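Local coordinates for single-strand binding protein (Thermotoga maritima, PDB 1Z9F), which probably binds single-stranded DNA as a homotetrameric OB-fold protein of the SSB family, at residues Gly84-Arg96 against Val107-Asp120. Residues are numbered along the deposited sequence; the frame is centred on the assembly and turned at random.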
loop_
_atom_site.group_PDB
_atom_site.type_symbol
_atom_site.label_atom_id
_atom_site.label_comp_id
_atom_site.label_asym_id
_atom_site.label_seq_id
_atom_site.Cartn_x
_atom_site.Cartn_y
_atom_site.Cartn_z
ATOM N N GLY A 84 6.797 15.293 -12.729
ATOM C CA GLY A 84 7.202 14.488 -13.886
ATOM C C GLY A 84 8.275 13.459 -13.571
ATOM O O GLY A 84 8.228 12.332 -14.065
ATOM N N ARG A 85 9.248 13.867 -12.761
ATOM C CA ARG A 85 10.373 13.031 -12.344
ATOM C C ARG A 85 9.919 11.646 -11.836
ATOM O O ARG A 85 8.953 11.552 -11.082
ATOM C CB ARG A 85 11.148 13.791 -11.253
ATOM C CG ARG A 85 12.405 13.124 -10.749
ATOM C CD ARG A 85 13.586 13.364 -11.650
ATOM N NE ARG A 85 14.162 14.690 -11.459
ATOM C CZ ARG A 85 15.383 15.044 -11.857
ATOM N NH1 ARG A 85 16.177 14.173 -12.476
ATOM N NH2 ARG A 85 15.819 16.282 -11.634
ATOM N N LEU A 86 10.623 10.591 -12.261
ATOM C CA LEU A 86 10.288 9.193 -11.923
ATOM C C LEU A 86 11.072 8.719 -10.711
ATOM O O LEU A 86 12.302 8.669 -10.744
ATOM C CB LEU A 86 10.616 8.267 -13.101
ATOM C CG LEU A 86 10.374 6.756 -12.946
ATOM C CD1 LEU A 86 8.899 6.431 -12.905
ATOM C CD2 LEU A 86 11.032 5.991 -14.078
ATOM N N VAL A 87 10.367 8.341 -9.650
ATOM C CA VAL A 87 11.030 7.922 -8.415
ATOM C C VAL A 87 10.639 6.511 -7.947
ATOM O O VAL A 87 9.546 6.011 -8.231
ATOM C CB VAL A 87 10.812 8.941 -7.273
ATOM C CG1 VAL A 87 11.484 10.266 -7.621
ATOM C CG2 VAL A 87 9.328 9.156 -6.969
ATOM N N LEU A 88 11.578 5.867 -7.263
ATOM C CA LEU A 88 11.292 4.683 -6.495
ATOM C C LEU A 88 10.935 5.172 -5.122
ATOM O O LEU A 88 11.599 6.054 -4.588
ATOM C CB LEU A 88 12.512 3.766 -6.403
ATOM C CG LEU A 88 12.196 2.476 -5.635
ATOM C CD1 LEU A 88 12.782 1.321 -6.363
ATOM C CD2 LEU A 88 12.627 2.482 -4.153
ATOM N N VAL A 89 9.877 4.624 -4.550
ATOM C CA VAL A 89 9.547 4.891 -3.171
ATOM C C VAL A 89 9.431 3.588 -2.404
ATOM O O VAL A 89 8.690 2.698 -2.777
ATOM C CB VAL A 89 8.251 5.723 -3.052
ATOM C CG1 VAL A 89 7.739 5.738 -1.620
ATOM C CG2 VAL A 89 8.502 7.159 -3.550
ATOM N N GLU A 90 10.170 3.506 -1.315
ATOM C CA GLU A 90 10.067 2.411 -0.401
ATOM C C GLU A 90 9.565 2.917 0.940
ATOM O O GLU A 90 10.072 3.885 1.483
ATOM C CB GLU A 90 11.426 1.777 -0.211
ATOM C CG GLU A 90 11.301 0.468 0.442
ATOM C CD GLU A 90 12.565 -0.051 0.859
ATOM O OE1 GLU A 90 13.540 0.173 0.130
ATOM O OE2 GLU A 90 12.611 -0.708 1.910
ATOM N N GLY A 91 8.562 2.265 1.492
ATOM C CA GLY A 91 8.168 2.618 2.824
ATOM C C GLY A 91 7.041 1.786 3.352
ATOM O O GLY A 91 6.960 0.595 3.071
ATOM N N GLU A 92 6.177 2.427 4.149
ATOM C CA GLU A 92 5.063 1.728 4.750
ATOM C C GLU A 92 3.766 2.283 4.295
ATOM O O GLU A 92 3.644 3.465 4.019
ATOM C CB GLU A 92 5.163 1.767 6.249
ATOM C CG GLU A 92 6.148 0.800 6.774
ATOM C CD GLU A 92 6.262 0.877 8.272
ATOM O OE1 GLU A 92 5.569 1.755 8.840
ATOM O OE2 GLU A 92 7.052 0.088 8.874
ATOM N N MET A 93 2.787 1.410 4.165
ATOM C CA MET A 93 1.469 1.853 3.752
ATOM C C MET A 93 0.707 2.130 5.035
ATOM O O MET A 93 0.377 1.215 5.787
ATOM C CB MET A 93 0.801 0.804 2.866
ATOM C CG MET A 93 -0.513 1.267 2.195
ATOM S SD MET A 93 -0.353 2.746 1.167
ATOM C CE MET A 93 -1.180 3.935 2.116
ATOM N N ARG A 94 0.510 3.417 5.314
ATOM C CA ARG A 94 -0.329 3.846 6.442
ATOM C C ARG A 94 -1.790 4.029 6.050
ATOM O O ARG A 94 -2.119 4.678 5.060
ATOM C CB ARG A 94 0.188 5.135 7.090
ATOM C CG ARG A 94 1.537 5.024 7.808
ATOM C CD ARG A 94 1.779 3.663 8.470
ATOM N NE ARG A 94 2.893 3.716 9.437
ATOM C CZ ARG A 94 3.540 2.647 9.926
ATOM N NH1 ARG A 94 3.223 1.405 9.537
ATOM N NH2 ARG A 94 4.529 2.819 10.802
ATOM N N MET A 95 -2.650 3.453 6.877
ATOM C CA MET A 95 -4.092 3.482 6.705
ATOM C C MET A 95 -4.684 4.347 7.812
ATOM O O MET A 95 -5.312 3.847 8.744
ATOM C CB MET A 95 -4.621 2.050 6.796
ATOM C CG MET A 95 -4.179 1.179 5.648
ATOM S SD MET A 95 -5.150 1.602 4.181
ATOM C CE MET A 95 -3.907 2.480 3.273
ATOM N N ARG A 96 -4.446 5.647 7.708
ATOM C CA ARG A 96 -4.627 6.522 8.853
ATOM C C ARG A 96 -6.073 6.992 8.925
ATOM O O ARG A 96 -6.612 7.560 7.976
ATOM C CB ARG A 96 -3.621 7.687 8.851
ATOM C CG ARG A 96 -4.218 9.061 8.660
ATOM C CD ARG A 96 -3.278 10.183 9.090
ATOM N NE ARG A 96 -3.494 11.356 8.251
ATOM C CZ ARG A 96 -4.587 12.110 8.269
ATOM N NH1 ARG A 96 -5.589 11.873 9.121
ATOM N NH2 ARG A 96 -4.668 13.147 7.444
ATOM N N VAL A 107 -10.596 6.906 6.898
ATOM C CA VAL A 107 -9.278 6.283 6.548
ATOM C C VAL A 107 -8.513 6.871 5.337
ATOM O O VAL A 107 -8.940 6.722 4.157
ATOM C CB VAL A 107 -9.399 4.740 6.343
ATOM C CG1 VAL A 107 -8.025 4.108 6.099
ATOM C CG2 VAL A 107 -10.082 4.080 7.548
ATOM N N SER A 108 -7.350 7.482 5.636
ATOM C CA SER A 108 -6.531 8.151 4.621
ATOM C C SER A 108 -5.189 7.439 4.369
ATOM O O SER A 108 -4.353 7.370 5.279
ATOM C CB SER A 108 -6.240 9.584 5.043
ATOM O OG SER A 108 -5.207 10.124 4.231
ATOM N N PRO A 109 -4.968 6.952 3.125
ATOM C CA PRO A 109 -3.803 6.130 2.759
ATOM C C PRO A 109 -2.589 6.963 2.389
ATOM O O PRO A 109 -2.629 7.666 1.386
ATOM C CB PRO A 109 -4.297 5.356 1.512
ATOM C CG PRO A 109 -5.660 5.947 1.177
ATOM C CD PRO A 109 -5.821 7.186 1.950
ATOM N N GLU A 110 -1.527 6.894 3.185
ATOM C CA GLU A 110 -0.261 7.550 2.831
ATOM C C GLU A 110 0.884 6.564 2.908
ATOM O O GLU A 110 0.868 5.682 3.765
ATOM C CB GLU A 110 0.115 8.642 3.822
ATOM C CG GLU A 110 -0.928 9.643 4.159
ATOM C CD GLU A 110 -0.693 10.222 5.530
ATOM O OE1 GLU A 110 0.430 9.963 6.070
ATOM O OE2 GLU A 110 -1.614 10.896 6.052
ATOM N N VAL A 111 1.898 6.760 2.062
ATOM C CA VAL A 111 3.146 6.021 2.169
ATOM C C VAL A 111 4.149 6.839 2.965
ATOM O O VAL A 111 4.594 7.908 2.515
ATOM C CB VAL A 111 3.731 5.709 0.770
ATOM C CG1 VAL A 111 4.943 4.866 0.876
ATOM C CG2 VAL A 111 2.697 5.000 -0.119
ATOM N N VAL A 112 4.501 6.359 4.157
ATOM C CA VAL A 112 5.621 6.932 4.891
ATOM C C VAL A 112 6.859 6.269 4.293
ATOM O O VAL A 112 7.126 5.072 4.513
ATOM C CB VAL A 112 5.506 6.694 6.414
ATOM C CG1 VAL A 112 6.685 7.296 7.134
ATOM C CG2 VAL A 112 4.162 7.295 6.964
ATOM N N ALA A 113 7.591 7.050 3.501
ATOM C CA ALA A 113 8.717 6.559 2.770
ATOM C C ALA A 113 9.919 6.496 3.670
ATOM O O ALA A 113 10.188 7.419 4.467
ATOM C CB ALA A 113 8.994 7.414 1.556
ATOM N N ASN A 114 10.658 5.395 3.559
ATOM C CA ASN A 114 11.974 5.349 4.162
ATOM C C ASN A 114 13.044 5.584 3.110
ATOM O O ASN A 114 14.140 5.899 3.448
ATOM C CB ASN A 114 12.182 4.060 4.972
ATOM C CG ASN A 114 12.009 2.796 4.165
ATOM O OD1 ASN A 114 10.885 2.277 4.011
ATOM N ND2 ASN A 114 13.134 2.222 3.707
ATOM N N VAL A 115 12.713 5.442 1.829
ATOM C CA VAL A 115 13.673 5.604 0.733
ATOM C C VAL A 115 12.982 6.290 -0.445
ATOM O O VAL A 115 11.858 5.955 -0.774
ATOM C CB VAL A 115 14.220 4.219 0.287
ATOM C CG1 VAL A 115 14.933 4.288 -1.070
ATOM C CG2 VAL A 115 15.156 3.664 1.322
ATOM N N VAL A 116 13.642 7.274 -1.047
ATOM C CA VAL A 116 13.227 7.818 -2.344
ATOM C C VAL A 116 14.448 8.022 -3.240
ATOM O O VAL A 116 15.311 8.859 -2.943
ATOM C CB VAL A 116 12.487 9.166 -2.236
ATOM C CG1 VAL A 116 12.047 9.637 -3.631
ATOM C CG2 VAL A 116 11.293 9.066 -1.303
ATOM N N ARG A 117 14.517 7.243 -4.318
ATOM C CA ARG A 117 15.525 7.412 -5.359
ATOM C C ARG A 117 14.931 7.877 -6.678
ATOM O O ARG A 117 13.879 7.387 -7.114
ATOM C CB ARG A 117 16.237 6.103 -5.649
ATOM C CG ARG A 117 16.730 5.402 -4.444
ATOM C CD ARG A 117 17.954 4.594 -4.741
ATOM N NE ARG A 117 18.516 4.209 -3.462
ATOM C CZ ARG A 117 18.099 3.190 -2.726
ATOM N NH1 ARG A 117 17.150 2.398 -3.173
ATOM N NH2 ARG A 117 18.649 2.940 -1.545
ATOM N N PHE A 118 15.638 8.798 -7.331
ATOM C CA PHE A 118 15.404 9.068 -8.739
ATOM C C PHE A 118 15.655 7.790 -9.513
ATOM O O PHE A 118 16.581 7.044 -9.197
ATOM C CB PHE A 118 16.346 10.145 -9.266
ATOM C CG PHE A 118 16.141 11.480 -8.644
ATOM C CD1 PHE A 118 14.896 12.087 -8.677
ATOM C CD2 PHE A 118 17.194 12.140 -8.029
ATOM C CE1 PHE A 118 14.706 13.325 -8.107
ATOM C CE2 PHE A 118 17.009 13.384 -7.456
ATOM C CZ PHE A 118 15.762 13.974 -7.494
ATOM N N MET A 119 14.816 7.541 -10.514
ATOM C CA MET A 119 15.044 6.465 -11.469
ATOM C C MET A 119 15.607 7.009 -12.790
ATOM O O MET A 119 16.541 6.434 -13.349
ATOM C CB MET A 119 13.750 5.680 -11.703
ATOM C CG MET A 119 13.395 4.707 -10.576
ATOM S SD MET A 119 14.730 3.564 -10.120
ATOM C CE MET A 119 15.398 3.075 -11.707
ATOM N N ASP A 120 15.054 8.123 -13.270
ATOM C CA ASP A 120 15.484 8.723 -14.543
ATOM C C ASP A 120 16.841 9.433 -14.450
ATOM O O ASP A 120 17.063 10.282 -13.586
ATOM C CB ASP A 120 14.410 9.678 -15.093
ATOM C CG ASP A 120 13.846 10.610 -14.033
ATOM O OD1 ASP A 120 14.469 10.745 -12.960
ATOM O OD2 ASP A 120 12.767 11.200 -14.269
#
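Arg85 lies across one face of the Phe118 ring: its CZ stands 4.5 Å from the centroid of that ring, 21° off the normal, which meets the geometry of a cation-pi contact. Its chain, with CG anti to the backbone N (chi1 -176°) and bends at chi2 and chi3, lays CG against Phe118 CD1 at 3.4 Å. At the guanidinium edge, Asp120 OD1 lies in plane, 3.9 Å from Arg85 NH1, a long salt bridge, whereas Asp120 OD2 accepts a hydrogen bond from Leu86 N at 3.0 Å, met from above the carboxylate plane. Were Arg85 an alanine, the Phe118 ring would probably lose its cation partner and the packing of CG, and Asp120 OD1 its distant counter-charge. At the far end, Arg96 NE donates to Glu110 OE2 at 2.9 Å in a salt bridge, the oxygen tilted from the guanidinium plane, while the methyls Met93 CE and Met95 CE both press on Pro109 CB, the latter at 3.4 Å.

Hydrogen-bonded antiparallel pairs, Leu88 with Arg117 and Arg94 with Glu110, position these groups. Midway, Glu90 O accepts hydrogen bonds from both Asn114 N (2.6 Å) and Val115 N (3.1 Å), so the register slips by one residue. Gly91 fits here because a CB would collide with Val112 O. Val89, Val111 and Ala113 pack on Ile67 of strand 62-70, and Pro109 meets Pro109 of the second subunit. Strands 86-96 and 108-118 thus form a hairpin with a classic beta bulge, part of the OB fold of the SSB family.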